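Local coordinates for protein vaginolysin (Gardnerella vaginalis, PDB 5IMY) that probably binds cholesterol in host membranes and acts as a pore-forming toxin of the cholesterol-dependent cytolysin family, lysing cells, at residues A[308-313]-A[330-335]. Numbering follows the deposited sequence.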
loop_
_atom_site.group_PDB
_atom_site.type_symbol
_atom_site.label_atom_id
_atom_site.label_comp_id
_atom_site.label_asym_id
_atom_site.label_seq_id
_atom_site.Cartn_x
_atom_site.Cartn_y
_atom_site.Cartn_z
ATOM N N ALA A 308 5.925 11.825 -32.196
ATOM C CA ALA A 308 6.127 13.265 -32.071
ATOM C C ALA A 308 5.480 13.968 -33.250
ATOM O O ALA A 308 5.827 13.685 -34.398
ATOM C CB ALA A 308 7.617 13.608 -32.022
ATOM N N VAL A 309 4.569 14.897 -32.973
ATOM C CA VAL A 309 3.971 15.740 -34.001
ATOM C C VAL A 309 4.469 17.161 -33.783
ATOM O O VAL A 309 4.391 17.693 -32.669
ATOM C CB VAL A 309 2.433 15.674 -33.984
ATOM C CG1 VAL A 309 1.980 14.227 -33.894
ATOM C CG2 VAL A 309 1.835 16.511 -32.848
ATOM N N ILE A 310 4.989 17.764 -34.841
ATOM C CA ILE A 310 5.588 19.091 -34.781
ATOM C C ILE A 310 4.628 20.083 -35.417
ATOM O O ILE A 310 3.946 19.767 -36.400
ATOM C CB ILE A 310 6.962 19.091 -35.477
ATOM C CG1 ILE A 310 7.855 18.015 -34.843
ATOM C CG2 ILE A 310 7.624 20.457 -35.366
ATOM C CD1 ILE A 310 9.112 17.703 -35.615
ATOM N N LEU A 311 4.562 21.281 -34.845
ATOM C CA LEU A 311 3.589 22.293 -35.232
ATOM C C LEU A 311 4.290 23.446 -35.936
ATOM O O LEU A 311 5.342 23.912 -35.486
ATOM C CB LEU A 311 2.826 22.820 -34.013
ATOM C CG LEU A 311 2.949 22.027 -32.706
ATOM C CD1 LEU A 311 2.571 22.900 -31.525
ATOM C CD2 LEU A 311 2.085 20.775 -32.750
ATOM N N GLY A 312 3.700 23.907 -37.037
ATOM C CA GLY A 312 4.275 24.996 -37.802
ATOM C C GLY A 312 3.242 25.854 -38.503
ATOM O O GLY A 312 2.587 26.686 -37.868
ATOM N N GLY A 313 3.084 25.665 -39.813
ATOM C CA GLY A 313 2.167 26.490 -40.576
ATOM C C GLY A 313 1.997 26.089 -42.027
ATOM O O GLY A 313 0.988 26.430 -42.648
ATOM N N LYS A 330 15.746 12.496 -29.464
ATOM C CA LYS A 330 16.958 13.282 -29.264
ATOM C C LYS A 330 17.475 13.889 -30.562
ATOM O O LYS A 330 18.174 14.908 -30.519
ATOM C CB LYS A 330 18.039 12.417 -28.613
ATOM C CG LYS A 330 17.601 11.807 -27.288
ATOM C CD LYS A 330 18.713 11.795 -26.252
ATOM C CE LYS A 330 19.031 13.197 -25.753
ATOM N NZ LYS A 330 19.730 13.175 -24.437
ATOM N N ALA A 331 17.149 13.297 -31.713
ATOM C CA ALA A 331 17.493 13.926 -32.982
ATOM C C ALA A 331 16.616 15.145 -33.244
ATOM O O ALA A 331 17.114 16.201 -33.649
ATOM C CB ALA A 331 17.363 12.919 -34.123
ATOM N N LEU A 332 15.307 15.019 -33.011
ATOM C CA LEU A 332 14.404 16.148 -33.215
ATOM C C LEU A 332 14.756 17.318 -32.306
ATOM O O LEU A 332 14.592 18.478 -32.698
ATOM C CB LEU A 332 12.957 15.711 -32.981
ATOM C CG LEU A 332 12.414 14.652 -33.946
ATOM C CD1 LEU A 332 11.050 14.162 -33.487
ATOM C CD2 LEU A 332 12.335 15.197 -35.365
ATOM N N ILE A 333 15.235 17.039 -31.093
ATOM C CA ILE A 333 15.655 18.111 -30.194
ATOM C C ILE A 333 16.839 18.861 -30.784
ATOM O O ILE A 333 16.813 20.089 -30.931
ATOM C CB ILE A 333 15.993 17.543 -28.802
ATOM C CG1 ILE A 333 14.800 16.782 -28.208
ATOM C CG2 ILE A 333 16.440 18.655 -27.861
ATOM C CD1 ILE A 333 13.486 17.530 -28.251
ATOM N N GLN A 334 17.900 18.132 -31.133
ATOM C CA GLN A 334 19.141 18.759 -31.565
ATOM C C GLN A 334 19.034 19.407 -32.939
ATOM O O GLN A 334 19.928 20.175 -33.309
ATOM C CB GLN A 334 20.270 17.728 -31.565
ATOM C CG GLN A 334 21.610 18.281 -31.108
ATOM C CD GLN A 334 21.566 18.806 -29.684
ATOM O OE1 GLN A 334 20.773 18.341 -28.864
ATOM N NE2 GLN A 334 22.410 19.785 -29.386
ATOM N N GLU A 335 17.977 19.121 -33.703
ATOM C CA GLU A 335 17.784 19.811 -34.973
ATOM C C GLU A 335 17.320 21.247 -34.761
ATOM O O GLU A 335 17.618 22.120 -35.584
ATOM C CB GLU A 335 16.784 19.041 -35.842
ATOM C CG GLU A 335 16.191 19.839 -37.009
ATOM C CD GLU A 335 16.241 19.090 -38.326
ATOM O OE1 GLU A 335 17.283 18.462 -38.616
ATOM O OE2 GLU A 335 15.241 19.137 -39.077
#
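Ala-308 and Leu-332 mark the closest approach of the two backbones, their CA atoms 8.8 Å apart, where helix 326-335 packs on one face of the antiparallel sheet at its strand 305-311. Side chains alone bridge that gap, and on the helix a single residue does the work. Leu-332 points at the strand with CG anti to its own carbonyl carbon (chi1 -64°), a torsion that carries CG out from the helix; with chi2 at 172° the two methyls fork toward different strand residues. CD1 meets CB of Ala-308 at 3.8 Å; CD2 lies 4.1 Å from CD1 of Ile-310. Because residues two apart on a strand face the same way, Ala-308 and Ile-310 together receive the forked leucine, while Val-309, between them, turns to the other face and packs on Pro-194 and Leu-195. The short side chain of Ala-308 lets the leucine methyl come close to the strand at this buried position. Ile-310 spans its distance differently: its extended CG1-CD1 arm (chi2 167°) meets Leu-332 at a slant, touching it only through the terminal methyl, and its beta-branch fits the extended backbone of a strand.

Strand 263-271 runs antiparallel beside 305-311, with backbone hydrogen bonds joining Val-309 to Tyr-266 and Leu-311 to Ser-264. It also adds to the seat of the helix: Met-265 touches both Ile-310 and Ile-333, and NH1 of Arg-263 donates a hydrogen bond to O of Leu-332. Between the two segments themselves the chemistry is purely apolar and buries just 103 Å². Methyl contacts of this kind have little directionality, which is consistent with the helix resting here by shape and exclusion of water, while Arg-263 adds a directional polar bond.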